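Local coordinates for protein 373aa long hypothetical citrate synthase (Sulfolobus tokodaii, PDB 1VGP) that is a member of the citrate synthase family of largely helical proteins and assembles as a pair of identical subunits, at residues A218-L223 with N308-S313; P75-K80 with V99-I104; V46-L51 with L61-E66. All coordinates share one frame; numbering follows the deposited sequence.

Contact 1 (A218-L223 with N308-S313)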
ATOM      1  N   ALA A 218     -15.653   7.928  -5.841  1.00 64.97           N
ATOM      2  CA  ALA A 218     -15.743   8.024  -4.381  1.00 66.68           C
ATOM      3  C   ALA A 218     -15.755   9.471  -3.951  1.00 66.45           C
ATOM      4  O   ALA A 218     -14.933   9.888  -3.134  1.00 65.35           O
ATOM      5  CB  ALA A 218     -14.579   7.281  -3.717  1.00 66.20           C
ATOM      6  N   ASN A 219     -16.682  10.246  -4.503  1.00 67.22           N
ATOM      7  CA  ASN A 219     -16.668  11.682  -4.282  1.00 69.41           C
ATOM      8  C   ASN A 219     -17.671  12.079  -3.229  1.00 69.75           C
ATOM      9  O   ASN A 219     -17.292  12.515  -2.137  1.00 72.24           O
ATOM     10  CB  ASN A 219     -16.934  12.401  -5.602  1.00 71.40           C
ATOM     11  CG  ASN A 219     -15.709  12.441  -6.487  1.00 73.71           C
ATOM     12  OD1 ASN A 219     -14.640  12.880  -6.066  1.00 75.34           O
ATOM     13  ND2 ASN A 219     -15.855  11.968  -7.728  1.00 76.76           N
ATOM     14  N   TYR A 220     -18.954  11.922  -3.545  1.00 66.80           N
ATOM     15  CA  TYR A 220     -20.015  12.093  -2.541  1.00 63.65           C
ATOM     16  C   TYR A 220     -20.131  13.538  -2.070  1.00 61.52           C
ATOM     17  O   TYR A 220     -20.765  13.822  -1.055  1.00 59.47           O
ATOM     18  CB  TYR A 220     -19.742  11.161  -1.358  1.00 61.64           C
ATOM     19  CG  TYR A 220     -19.455   9.754  -1.807  1.00 59.96           C
ATOM     20  CD1 TYR A 220     -18.254   9.128  -1.480  1.00 59.91           C
ATOM     21  CD2 TYR A 220     -20.365   9.061  -2.605  1.00 60.42           C
ATOM     22  CE1 TYR A 220     -17.964   7.846  -1.943  1.00 60.90           C
ATOM     23  CE2 TYR A 220     -20.088   7.787  -3.073  1.00 60.73           C
ATOM     24  CZ  TYR A 220     -18.888   7.183  -2.742  1.00 61.22           C
ATOM     25  OH  TYR A 220     -18.607   5.928  -3.218  1.00 61.67           O
ATOM     26  N   GLU A 221     -19.524  14.446  -2.829  1.00 59.83           N
ATOM     27  CA  GLU A 221     -19.717  15.872  -2.620  1.00 57.51           C
ATOM     28  C   GLU A 221     -21.083  16.259  -3.173  1.00 54.21           C
ATOM     29  O   GLU A 221     -21.605  17.336  -2.879  1.00 53.91           O
ATOM     30  CB  GLU A 221     -18.608  16.654  -3.330  1.00 60.85           C
ATOM     31  CG  GLU A 221     -17.369  16.879  -2.473  1.00 66.26           C
ATOM     32  CD  GLU A 221     -17.484  18.123  -1.599  1.00 71.00           C
ATOM     33  OE1 GLU A 221     -16.791  18.193  -0.557  1.00 73.16           O
ATOM     34  OE2 GLU A 221     -18.267  19.029  -1.960  1.00 72.97           O
ATOM     35  N   ALA A 222     -21.658  15.352  -3.962  1.00 50.37           N
ATOM     36  CA  ALA A 222     -22.964  15.535  -4.585  1.00 47.14           C
ATOM     37  C   ALA A 222     -24.097  15.640  -3.574  1.00 45.68           C
ATOM     38  O   ALA A 222     -24.998  16.467  -3.731  1.00 45.06           O
ATOM     39  CB  ALA A 222     -23.247  14.393  -5.552  1.00 47.00           C
ATOM     40  N   LEU A 223     -24.057  14.794  -2.546  1.00 45.50           N
ATOM     41  CA  LEU A 223     -25.027  14.860  -1.456  1.00 44.62           C
ATOM     42  C   LEU A 223     -24.967  16.226  -0.785  1.00 45.57           C
ATOM     43  O   LEU A 223     -25.998  16.814  -0.453  1.00 43.47           O
ATOM     44  CB  LEU A 223     -24.733  13.778  -0.413  1.00 41.75           C
ATOM     45  CG  LEU A 223     -25.909  13.070   0.274  1.00 40.05           C
ATOM     46  CD1 LEU A 223     -25.503  12.742   1.701  1.00 37.33           C
ATOM     47  CD2 LEU A 223     -27.156  13.928   0.260  1.00 37.12           C
ATOM     48  N   ASN A 308     -22.661  10.852 -13.279  1.00 34.22           N
ATOM     49  CA  ASN A 308     -21.931   9.607 -13.103  1.00 32.26           C
ATOM     50  C   ASN A 308     -22.448   8.907 -11.860  1.00 33.04           C
ATOM     51  O   ASN A 308     -23.295   9.448 -11.140  1.00 32.89           O
ATOM     52  CB  ASN A 308     -20.433   9.882 -12.948  1.00 31.21           C
ATOM     53  CG  ASN A 308     -20.120  10.672 -11.693  1.00 33.32           C
ATOM     54  OD1 ASN A 308     -20.556  10.307 -10.595  1.00 31.47           O
ATOM     55  ND2 ASN A 308     -19.361  11.760 -11.843  1.00 34.05           N
ATOM     56  N   VAL A 309     -21.931   7.711 -11.595  1.00 32.10           N
ATOM     57  CA  VAL A 309     -22.459   6.895 -10.515  1.00 32.52           C
ATOM     58  C   VAL A 309     -22.523   7.641  -9.180  1.00 32.15           C
ATOM     59  O   VAL A 309     -23.477   7.468  -8.428  1.00 28.83           O
ATOM     60  CB  VAL A 309     -21.635   5.603 -10.341  1.00 32.95           C
ATOM     61  CG1 VAL A 309     -20.246   5.934  -9.843  1.00 32.08           C
ATOM     62  CG2 VAL A 309     -22.343   4.667  -9.381  1.00 29.65           C
ATOM     63  N   ASP A 310     -21.519   8.466  -8.894  1.00 34.84           N
ATOM     64  CA  ASP A 310     -21.469   9.215  -7.635  1.00 37.71           C
ATOM     65  C   ASP A 310     -22.683  10.114  -7.450  1.00 38.41           C
ATOM     66  O   ASP A 310     -23.092  10.402  -6.325  1.00 40.61           O
ATOM     67  CB  ASP A 310     -20.209  10.087  -7.559  1.00 37.33           C
ATOM     68  CG  ASP A 310     -18.923   9.269  -7.612  1.00 38.27           C
ATOM     69  OD1 ASP A 310     -17.906   9.810  -8.106  1.00 38.29           O
ATOM     70  OD2 ASP A 310     -18.929   8.094  -7.172  1.00 36.58           O
ATOM     71  N   PHE A 311     -23.258  10.560  -8.558  1.00 39.12           N
ATOM     72  CA  PHE A 311     -24.391  11.475  -8.523  1.00 38.63           C
ATOM     73  C   PHE A 311     -25.595  10.879  -7.803  1.00 38.71           C
ATOM     74  O   PHE A 311     -26.319  11.584  -7.112  1.00 39.45           O
ATOM     75  CB  PHE A 311     -24.784  11.865  -9.944  1.00 36.85           C
ATOM     76  CG  PHE A 311     -25.820  12.943 -10.012  1.00 33.89           C
ATOM     77  CD1 PHE A 311     -27.168  12.621 -10.110  1.00 32.35           C
ATOM     78  CD2 PHE A 311     -25.450  14.285  -9.977  1.00 30.86           C
ATOM     79  CE1 PHE A 311     -28.143  13.618 -10.182  1.00 30.53           C
ATOM     80  CE2 PHE A 311     -26.419  15.293 -10.045  1.00 29.40           C
ATOM     81  CZ  PHE A 311     -27.770  14.955 -10.148  1.00 27.78           C
ATOM     82  N   PHE A 312     -25.815   9.582  -7.962  1.00 38.80           N
ATOM     83  CA  PHE A 312     -26.919   8.945  -7.275  1.00 39.47           C
ATOM     84  C   PHE A 312     -26.454   8.087  -6.108  1.00 40.89           C
ATOM     85  O   PHE A 312     -27.204   7.881  -5.151  1.00 43.62           O
ATOM     86  CB  PHE A 312     -27.737   8.096  -8.246  1.00 39.60           C
ATOM     87  CG  PHE A 312     -28.463   8.899  -9.287  1.00 39.13           C
ATOM     88  CD1 PHE A 312     -28.082   8.826 -10.628  1.00 37.66           C
ATOM     89  CD2 PHE A 312     -29.538   9.710  -8.939  1.00 36.83           C
ATOM     90  CE1 PHE A 312     -28.762   9.543 -11.604  1.00 36.50           C
ATOM     91  CE2 PHE A 312     -30.223  10.430  -9.902  1.00 36.35           C
ATOM     92  CZ  PHE A 312     -29.836  10.347 -11.241  1.00 37.06           C
ATOM     93  N   SER A 313     -25.228   7.584  -6.172  1.00 40.91           N
ATOM     94  CA  SER A 313     -24.761   6.652  -5.148  1.00 42.61           C
ATOM     95  C   SER A 313     -24.766   7.294  -3.754  1.00 42.74           C
ATOM     96  O   SER A 313     -24.933   6.604  -2.743  1.00 42.77           O
ATOM     97  CB  SER A 313     -23.357   6.127  -5.496  1.00 41.42           C
ATOM     98  OG  SER A 313     -22.345   7.037  -5.117  1.00 47.05           O
TER
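Asp310 lies against the turn at Ala218 and Asn219, and the main link across the contact is made there. Its CG sits anti to its own carbonyl carbon, beside the backbone N (chi1 -61°). OD1 accepts from Asn219 ND2 at 3.0 Å, on the anti side of the carboxylate and well out of its plane. The bond is bent, with an N-H...O angle of 141°, and the amide stands almost perpendicular to the carboxylate, the two planes being 88° apart. OD2 lies 3.5 Å from Ala218 N, a polar neighbour without a bond. Further along, Tyr220 turns the edge of its ring to Ser313, whose OG lies near the ring plane beside CE2. Ala222 CB packs over the backbone of the other segment, 4.1 Å from Asp310 O and 4.3 Å from Phe311 CA. Asn308 is the N-cap of helix 309-319: its OD1 receives weak bonds from Asp310 N and Phe311 N, while its ND2 reaches back to Gly253 O. The ring of Tyr220 also meets Phe327 edge-to-face. The arrangement is that of an N-capped helix start whose first turn is tied by a carboxylate to the loop leading into another helix, here joining helix 309-319 to helix 221-228 inside a citrate synthase-type helical fold.

Contact 2 (P75-K80 with V99-I104)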
ATOM      1  N   PRO A  75     -11.888 -11.858  14.083  1.00 43.03           N
ATOM      2  CA  PRO A  75     -11.278 -12.358  15.324  1.00 42.68           C
ATOM      3  C   PRO A  75     -11.340 -11.333  16.447  1.00 44.13           C
ATOM      4  O   PRO A  75     -11.520 -10.137  16.204  1.00 46.90           O
ATOM      5  CB  PRO A  75      -9.840 -12.676  14.918  1.00 41.35           C
ATOM      6  CG  PRO A  75      -9.588 -11.828  13.736  1.00 42.15           C
ATOM      7  CD  PRO A  75     -10.896 -11.744  12.998  1.00 42.25           C
ATOM      8  N   ASP A  76     -11.194 -11.802  17.680  1.00 44.31           N
ATOM      9  CA  ASP A  76     -11.438 -10.958  18.846  1.00 44.93           C
ATOM     10  C   ASP A  76     -10.494  -9.764  18.907  1.00 43.77           C
ATOM     11  O   ASP A  76     -10.883  -8.675  19.349  1.00 43.48           O
ATOM     12  CB  ASP A  76     -11.302 -11.774  20.128  1.00 47.99           C
ATOM     13  CG  ASP A  76     -12.024 -13.094  20.048  1.00 51.72           C
ATOM     14  OD1 ASP A  76     -11.493 -14.007  19.377  1.00 54.48           O
ATOM     15  OD2 ASP A  76     -13.119 -13.214  20.643  1.00 54.56           O
ATOM     16  N   PHE A  77      -9.254  -9.976  18.479  1.00 42.50           N
ATOM     17  CA  PHE A  77      -8.258  -8.930  18.547  1.00 41.72           C
ATOM     18  C   PHE A  77      -8.719  -7.718  17.748  1.00 41.19           C
ATOM     19  O   PHE A  77      -8.712  -6.598  18.257  1.00 39.81           O
ATOM     20  CB  PHE A  77      -6.905  -9.432  18.022  1.00 43.24           C
ATOM     21  CG  PHE A  77      -5.746  -8.538  18.374  1.00 45.18           C
ATOM     22  CD1 PHE A  77      -5.582  -8.071  19.676  1.00 46.74           C
ATOM     23  CD2 PHE A  77      -4.829  -8.154  17.406  1.00 45.69           C
ATOM     24  CE1 PHE A  77      -4.515  -7.229  20.008  1.00 49.03           C
ATOM     25  CE2 PHE A  77      -3.761  -7.316  17.725  1.00 48.00           C
ATOM     26  CZ  PHE A  77      -3.603  -6.850  19.030  1.00 48.66           C
ATOM     27  N   ILE A  78      -9.145  -7.934  16.507  1.00 40.99           N
ATOM     28  CA  ILE A  78      -9.548  -6.803  15.677  1.00 43.06           C
ATOM     29  C   ILE A  78     -10.881  -6.195  16.145  1.00 41.04           C
ATOM     30  O   ILE A  78     -11.080  -4.976  16.074  1.00 40.89           O
ATOM     31  CB  ILE A  78      -9.604  -7.178  14.136  1.00 44.94           C
ATOM     32  CG1 ILE A  78     -10.989  -7.691  13.766  1.00 49.07           C
ATOM     33  CG2 ILE A  78      -8.542  -8.224  13.782  1.00 42.93           C
ATOM     34  CD1 ILE A  78     -11.793  -6.687  12.957  1.00 52.68           C
ATOM     35  N   ILE A  79     -11.780  -7.028  16.660  1.00 39.60           N
ATOM     36  CA  ILE A  79     -12.997  -6.503  17.293  1.00 39.24           C
ATOM     37  C   ILE A  79     -12.653  -5.653  18.517  1.00 38.70           C
ATOM     38  O   ILE A  79     -13.275  -4.616  18.770  1.00 37.36           O
ATOM     39  CB  ILE A  79     -13.950  -7.649  17.702  1.00 38.94           C
ATOM     40  CG1 ILE A  79     -14.777  -8.074  16.484  1.00 40.13           C
ATOM     41  CG2 ILE A  79     -14.885  -7.195  18.809  1.00 34.37           C
ATOM     42  CD1 ILE A  79     -15.489  -9.390  16.641  1.00 41.98           C
ATOM     43  N   LYS A  80     -11.647  -6.097  19.263  1.00 38.51           N
ATOM     44  CA  LYS A  80     -11.113  -5.346  20.395  1.00 40.71           C
ATOM     45  C   LYS A  80     -10.574  -4.005  19.915  1.00 42.54           C
ATOM     46  O   LYS A  80     -10.792  -2.957  20.533  1.00 42.20           O
ATOM     47  CB  LYS A  80      -9.994  -6.164  21.040  1.00 40.76           C
ATOM     48  CG  LYS A  80      -9.428  -5.606  22.322  1.00 41.27           C
ATOM     49  CD  LYS A  80      -8.756  -6.731  23.094  1.00 46.25           C
ATOM     50  CE  LYS A  80      -7.759  -6.220  24.137  1.00 48.91           C
ATOM     51  NZ  LYS A  80      -8.385  -5.358  25.183  1.00 49.89           N
ATOM     52  N   VAL A  99      -7.760  -4.614   8.137  1.00 31.17           N
ATOM     53  CA  VAL A  99      -7.284  -5.567   7.136  1.00 30.73           C
ATOM     54  C   VAL A  99      -5.837  -5.964   7.442  1.00 30.48           C
ATOM     55  O   VAL A  99      -5.450  -7.121   7.297  1.00 29.37           O
ATOM     56  CB  VAL A  99      -7.367  -4.959   5.711  1.00 30.78           C
ATOM     57  CG1 VAL A  99      -6.790  -5.934   4.681  1.00 25.31           C
ATOM     58  CG2 VAL A  99      -8.814  -4.616   5.380  1.00 29.58           C
ATOM     59  N   SER A 100      -5.044  -4.990   7.871  1.00 30.32           N
ATOM     60  CA  SER A 100      -3.663  -5.242   8.253  1.00 30.41           C
ATOM     61  C   SER A 100      -3.613  -6.227   9.419  1.00 31.08           C
ATOM     62  O   SER A 100      -2.816  -7.165   9.417  1.00 28.25           O
ATOM     63  CB  SER A 100      -2.985  -3.933   8.654  1.00 31.46           C
ATOM     64  OG  SER A 100      -1.614  -4.138   8.925  1.00 30.25           O
ATOM     65  N   LEU A 101      -4.470  -6.004  10.414  1.00 32.31           N
ATOM     66  CA  LEU A 101      -4.555  -6.891  11.570  1.00 31.12           C
ATOM     67  C   LEU A 101      -5.019  -8.276  11.142  1.00 32.01           C
ATOM     68  O   LEU A 101      -4.504  -9.294  11.612  1.00 33.85           O
ATOM     69  CB  LEU A 101      -5.520  -6.315  12.612  1.00 29.69           C
ATOM     70  CG  LEU A 101      -5.054  -5.040  13.314  1.00 29.34           C
ATOM     71  CD1 LEU A 101      -6.246  -4.257  13.834  1.00 27.22           C
ATOM     72  CD2 LEU A 101      -4.118  -5.408  14.447  1.00 22.80           C
ATOM     73  N   LEU A 102      -5.988  -8.320  10.237  1.00 32.32           N
ATOM     74  CA  LEU A 102      -6.464  -9.596   9.728  1.00 32.90           C
ATOM     75  C   LEU A 102      -5.300 -10.415   9.186  1.00 33.28           C
ATOM     76  O   LEU A 102      -5.253 -11.633   9.367  1.00 34.74           O
ATOM     77  CB  LEU A 102      -7.514  -9.368   8.643  1.00 33.18           C
ATOM     78  CG  LEU A 102      -8.939  -9.165   9.171  1.00 35.39           C
ATOM     79  CD1 LEU A 102      -9.897  -8.866   8.024  1.00 33.27           C
ATOM     80  CD2 LEU A 102      -9.379 -10.421   9.909  1.00 32.78           C
ATOM     81  N   GLY A 103      -4.357  -9.740   8.532  1.00 32.81           N
ATOM     82  CA  GLY A 103      -3.176 -10.418   8.027  1.00 33.72           C
ATOM     83  C   GLY A 103      -2.370 -11.094   9.120  1.00 34.26           C
ATOM     84  O   GLY A 103      -1.976 -12.253   8.998  1.00 35.24           O
ATOM     85  N   ILE A 104      -2.128 -10.366  10.203  1.00 35.51           N
ATOM     86  CA  ILE A 104      -1.434 -10.919  11.356  1.00 37.30           C
ATOM     87  C   ILE A 104      -2.144 -12.140  11.939  1.00 39.25           C
ATOM     88  O   ILE A 104      -1.504 -13.146  12.254  1.00 40.46           O
ATOM     89  CB  ILE A 104      -1.270  -9.865  12.459  1.00 34.31           C
ATOM     90  CG1 ILE A 104      -0.345  -8.747  11.957  1.00 33.21           C
ATOM     91  CG2 ILE A 104      -0.709 -10.517  13.710  1.00 34.37           C
ATOM     92  CD1 ILE A 104      -0.145  -7.608  12.930  1.00 31.34           C
TER
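Leu101 keeps CG anti to its carbonyl carbon, beside the backbone N (chi1 -68°), whereas Phe77 carries CG anti to its own N (chi1 -165°); beyond these atoms the leucine and the aromatic ring meet across the interface. CD2 of Leu101 approaches Phe77 CE2 to 3.8 Å, with CD2 of the ring next nearest; the two side chains cross at about a right angle, and the methyl comes to the ring obliquely. The base of the same leucine is used by Ile78, whose CG2 rests 3.8 Å from Leu101 CB. No hydrogen bond links the segments, so this is a purely apolar seam. It belongs to a helical hairpin: helices 76-84 and 91-105 follow one another in the chain and run nearly antiparallel, their short segments inclined at 155° with axes 9.7 Å apart. At the start of the first helix, Pro75 occupies the N-cap position and sets the side of its ring against Leu102, CD to CD2 at 3.7 Å, again at about a right angle. Leu102 also packs on Tyr200 and on Lys119 and Lys123, which joins the hairpin to helices 199-210 and 113-135. The pair lies at the dimer interface as well: Phe77 touches Phe81 of the second subunit, and Leu101 touches Thr97 of that subunit. Nearby, Ser100 OG is hydrogen-bonded to Arg96 and Thr97 of the second subunit.

Contact 3 (V46-L51 with L61-E66)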
ATOM      1  N   VAL A  46     -22.131 -12.299  -9.094  1.00 31.59           N
ATOM      2  CA  VAL A  46     -21.253 -11.388  -9.834  1.00 31.00           C
ATOM      3  C   VAL A  46     -19.802 -11.455  -9.355  1.00 30.99           C
ATOM      4  O   VAL A  46     -18.867 -11.366 -10.159  1.00 32.30           O
ATOM      5  CB  VAL A  46     -21.740  -9.928  -9.725  1.00 29.64           C
ATOM      6  CG1 VAL A  46     -20.734  -8.999 -10.367  1.00 27.60           C
ATOM      7  CG2 VAL A  46     -23.103  -9.788 -10.398  1.00 29.19           C
ATOM      8  N   SER A  47     -19.613 -11.622  -8.052  1.00 29.67           N
ATOM      9  CA  SER A  47     -18.274 -11.782  -7.502  1.00 31.58           C
ATOM     10  C   SER A  47     -17.581 -13.035  -8.040  1.00 32.06           C
ATOM     11  O   SER A  47     -16.398 -12.997  -8.405  1.00 34.28           O
ATOM     12  CB  SER A  47     -18.335 -11.832  -5.976  1.00 28.21           C
ATOM     13  OG  SER A  47     -18.733 -10.574  -5.455  1.00 29.76           O
ATOM     14  N   TYR A  48     -18.314 -14.144  -8.088  1.00 31.08           N
ATOM     15  CA  TYR A  48     -17.793 -15.387  -8.645  1.00 31.82           C
ATOM     16  C   TYR A  48     -17.437 -15.202 -10.123  1.00 31.64           C
ATOM     17  O   TYR A  48     -16.373 -15.629 -10.576  1.00 29.37           O
ATOM     18  CB  TYR A  48     -18.840 -16.498  -8.496  1.00 32.52           C
ATOM     19  CG  TYR A  48     -18.364 -17.874  -8.914  1.00 33.47           C
ATOM     20  CD1 TYR A  48     -18.177 -18.198 -10.265  1.00 33.89           C
ATOM     21  CD2 TYR A  48     -18.076 -18.846  -7.960  1.00 32.42           C
ATOM     22  CE1 TYR A  48     -17.708 -19.459 -10.650  1.00 33.43           C
ATOM     23  CE2 TYR A  48     -17.609 -20.106  -8.331  1.00 34.58           C
ATOM     24  CZ  TYR A  48     -17.421 -20.408  -9.677  1.00 35.47           C
ATOM     25  OH  TYR A  48     -16.902 -21.643 -10.028  1.00 36.99           O
ATOM     26  N   LEU A  49     -18.339 -14.569 -10.868  1.00 31.15           N
ATOM     27  CA  LEU A  49     -18.096 -14.279 -12.273  1.00 31.50           C
ATOM     28  C   LEU A  49     -16.753 -13.591 -12.414  1.00 33.16           C
ATOM     29  O   LEU A  49     -15.934 -13.932 -13.268  1.00 31.70           O
ATOM     30  CB  LEU A  49     -19.195 -13.363 -12.821  1.00 27.99           C
ATOM     31  CG  LEU A  49     -19.022 -12.871 -14.258  1.00 25.58           C
ATOM     32  CD1 LEU A  49     -19.011 -14.054 -15.235  1.00 22.75           C
ATOM     33  CD2 LEU A  49     -20.140 -11.906 -14.587  1.00 20.75           C
ATOM     34  N   ILE A  50     -16.532 -12.609 -11.554  1.00 34.60           N
ATOM     35  CA  ILE A  50     -15.407 -11.719 -11.722  1.00 34.03           C
ATOM     36  C   ILE A  50     -14.129 -12.374 -11.228  1.00 34.60           C
ATOM     37  O   ILE A  50     -13.085 -12.231 -11.858  1.00 35.26           O
ATOM     38  CB  ILE A  50     -15.694 -10.369 -11.019  1.00 34.20           C
ATOM     39  CG1 ILE A  50     -16.320  -9.428 -12.048  1.00 35.32           C
ATOM     40  CG2 ILE A  50     -14.425  -9.759 -10.445  1.00 32.90           C
ATOM     41  CD1 ILE A  50     -16.696  -8.088 -11.514  1.00 43.23           C
ATOM     42  N   LEU A  51     -14.206 -13.115 -10.127  1.00 33.67           N
ATOM     43  CA  LEU A  51     -13.030 -13.841  -9.655  1.00 35.11           C
ATOM     44  C   LEU A  51     -12.616 -14.954 -10.624  1.00 35.15           C
ATOM     45  O   LEU A  51     -11.436 -15.138 -10.895  1.00 35.80           O
ATOM     46  CB  LEU A  51     -13.281 -14.452  -8.272  1.00 35.03           C
ATOM     47  CG  LEU A  51     -13.451 -13.527  -7.060  1.00 35.64           C
ATOM     48  CD1 LEU A  51     -13.523 -14.371  -5.804  1.00 32.35           C
ATOM     49  CD2 LEU A  51     -12.297 -12.548  -6.979  1.00 35.45           C
ATOM     50  N   LEU A  61     -21.756 -22.010  -7.315  1.00 46.02           N
ATOM     51  CA  LEU A  61     -22.230 -20.865  -6.546  1.00 45.66           C
ATOM     52  C   LEU A  61     -22.565 -21.253  -5.108  1.00 48.66           C
ATOM     53  O   LEU A  61     -22.374 -20.469  -4.176  1.00 48.64           O
ATOM     54  CB  LEU A  61     -23.472 -20.249  -7.198  1.00 43.00           C
ATOM     55  CG  LEU A  61     -24.077 -19.062  -6.435  1.00 40.89           C
ATOM     56  CD1 LEU A  61     -23.093 -17.905  -6.437  1.00 38.69           C
ATOM     57  CD2 LEU A  61     -25.381 -18.642  -7.074  1.00 38.73           C
ATOM     58  N   ASN A  62     -23.082 -22.463  -4.934  1.00 51.00           N
ATOM     59  CA  ASN A  62     -23.500 -22.916  -3.617  1.00 52.01           C
ATOM     60  C   ASN A  62     -22.260 -23.067  -2.743  1.00 51.38           C
ATOM     61  O   ASN A  62     -22.266 -22.691  -1.570  1.00 50.45           O
ATOM     62  CB  ASN A  62     -24.231 -24.250  -3.731  1.00 57.40           C
ATOM     63  CG  ASN A  62     -25.558 -24.241  -3.005  1.00 62.79           C
ATOM     64  OD1 ASN A  62     -26.353 -23.308  -3.158  1.00 65.83           O
ATOM     65  ND2 ASN A  62     -25.811 -25.278  -2.207  1.00 63.69           N
ATOM     66  N   TRP A  63     -21.197 -23.612  -3.330  1.00 50.04           N
ATOM     67  CA  TRP A  63     -19.912 -23.659  -2.670  1.00 49.49           C
ATOM     68  C   TRP A  63     -19.421 -22.251  -2.369  1.00 48.95           C
ATOM     69  O   TRP A  63     -18.837 -21.994  -1.315  1.00 49.17           O
ATOM     70  CB  TRP A  63     -18.888 -24.370  -3.554  1.00 51.60           C
ATOM     71  CG  TRP A  63     -17.483 -24.199  -3.063  1.00 55.82           C
ATOM     72  CD1 TRP A  63     -16.871 -24.903  -2.068  1.00 56.56           C
ATOM     73  CD2 TRP A  63     -16.530 -23.241  -3.516  1.00 56.22           C
ATOM     74  NE1 TRP A  63     -15.596 -24.445  -1.874  1.00 58.12           N
ATOM     75  CE2 TRP A  63     -15.354 -23.418  -2.760  1.00 56.88           C
ATOM     76  CE3 TRP A  63     -16.544 -22.244  -4.504  1.00 56.62           C
ATOM     77  CZ2 TRP A  63     -14.210 -22.642  -2.939  1.00 57.16           C
ATOM     78  CZ3 TRP A  63     -15.409 -21.468  -4.689  1.00 56.67           C
ATOM     79  CH2 TRP A  63     -14.257 -21.675  -3.914  1.00 56.01           C
ATOM     80  N   PHE A  64     -19.659 -21.340  -3.305  1.00 47.71           N
ATOM     81  CA  PHE A  64     -19.033 -20.029  -3.257  1.00 45.72           C
ATOM     82  C   PHE A  64     -19.634 -19.167  -2.163  1.00 46.27           C
ATOM     83  O   PHE A  64     -18.917 -18.571  -1.365  1.00 45.87           O
ATOM     84  CB  PHE A  64     -19.168 -19.313  -4.601  1.00 41.96           C
ATOM     85  CG  PHE A  64     -18.564 -17.943  -4.606  1.00 40.23           C
ATOM     86  CD1 PHE A  64     -17.185 -17.778  -4.631  1.00 37.95           C
ATOM     87  CD2 PHE A  64     -19.372 -16.811  -4.550  1.00 39.28           C
ATOM     88  CE1 PHE A  64     -16.617 -16.508  -4.597  1.00 36.28           C
ATOM     89  CE2 PHE A  64     -18.812 -15.534  -4.513  1.00 38.32           C
ATOM     90  CZ  PHE A  64     -17.433 -15.384  -4.537  1.00 37.94           C
ATOM     91  N   GLN A  65     -20.956 -19.092  -2.121  1.00 48.01           N
ATOM     92  CA  GLN A  65     -21.604 -18.313  -1.079  1.00 50.75           C
ATOM     93  C   GLN A  65     -21.580 -19.047   0.248  1.00 50.76           C
ATOM     94  O   GLN A  65     -21.967 -18.497   1.269  1.00 51.53           O
ATOM     95  CB  GLN A  65     -23.042 -17.970  -1.471  1.00 52.15           C
ATOM     96  CG  GLN A  65     -23.879 -19.139  -1.925  1.00 53.12           C
ATOM     97  CD  GLN A  65     -25.060 -18.709  -2.778  1.00 56.16           C
ATOM     98  OE1 GLN A  65     -26.049 -19.429  -2.891  1.00 57.61           O
ATOM     99  NE2 GLN A  65     -24.959 -17.529  -3.386  1.00 56.45           N
ATOM    100  N   GLU A  66     -21.123 -20.288   0.241  1.00 52.35           N
ATOM    101  CA  GLU A  66     -20.912 -21.004   1.492  1.00 54.70           C
ATOM    102  C   GLU A  66     -19.658 -20.455   2.170  1.00 54.95           C
ATOM    103  O   GLU A  66     -19.674 -20.134   3.356  1.00 54.21           O
ATOM    104  CB  GLU A  66     -20.766 -22.503   1.199  1.00 58.61           C
ATOM    105  CG  GLU A  66     -19.859 -23.275   2.152  1.00 67.27           C
ATOM    106  CD  GLU A  66     -20.310 -24.717   2.364  1.00 71.62           C
ATOM    107  OE1 GLU A  66     -20.815 -25.336   1.390  1.00 71.23           O
ATOM    108  OE2 GLU A  66     -20.163 -25.227   3.498  1.00 71.51           O
TER
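The Phe64 ring takes Tyr48 on one face: CB of the tyrosine sits over the ring centre, 4.0 Å from the centroid and close to the ring normal, a CH-pi contact. The tyrosine ring then presents its edge to that ring, with Phe64 CG lying near the tyrosine plane at 3.5 Å from Tyr48 CD2. Together they form an offset edge-to-face pair, planes at 87° and centroids 5.3 Å apart. At the phenylalanine's own edge stands Leu51, its CD1 near the ring plane and 3.9 Å from Phe64 CE1. Ser47 CB comes in obliquely at the tip, 3.9 Å from Phe64 CZ. Phe64 holds CG anti to its backbone N (chi1 179°), and its ring touches Ser47, Tyr48 and Leu51 of helix 43-52. This is the meeting of two consecutive helices, 43-52 and 58-70, that turn nearly square to each other: the short segments are inclined at 102°, with axes 10.6 Å apart, and Tyr48 and Phe64 share most of the contact where they cross. Trp63 adds a looser touch, its CZ3 4.5 Å from Tyr48 CE2 at the edge of the indole. Tyr52, the last residue of helix 43-52, packs edge-to-face on Tyr48 and also meets Trp63 and Phe64. Ser47 OG is bonded to Phe43 O within its own helix. Ile118 of helix 113-135 touches Leu51 and Phe64, and on helix 327-346 Val337 touches Ser47 and Val340 touches Leu51.

Overall arrangement
From the N terminus, contact 3 comes first, closing the short connection between helices 43-52 and 58-70. The chain passes straight on into helix 76-84, and contact 2 folds it back on helix 91-105, at the face shared with the second subunit. Contact 1 is the long-range one: 84 residues, more than half of them helical, separate its segments before helix 309-319 returns to the start of helix 221-228. The three lie in series, none nested or crossing. Contacts 2 and 3 have centres 25 Å apart; contact 1 lies across the chain's centre from both, with nearest atoms about 16 Å from contact 2 and about 14 Å from contact 3.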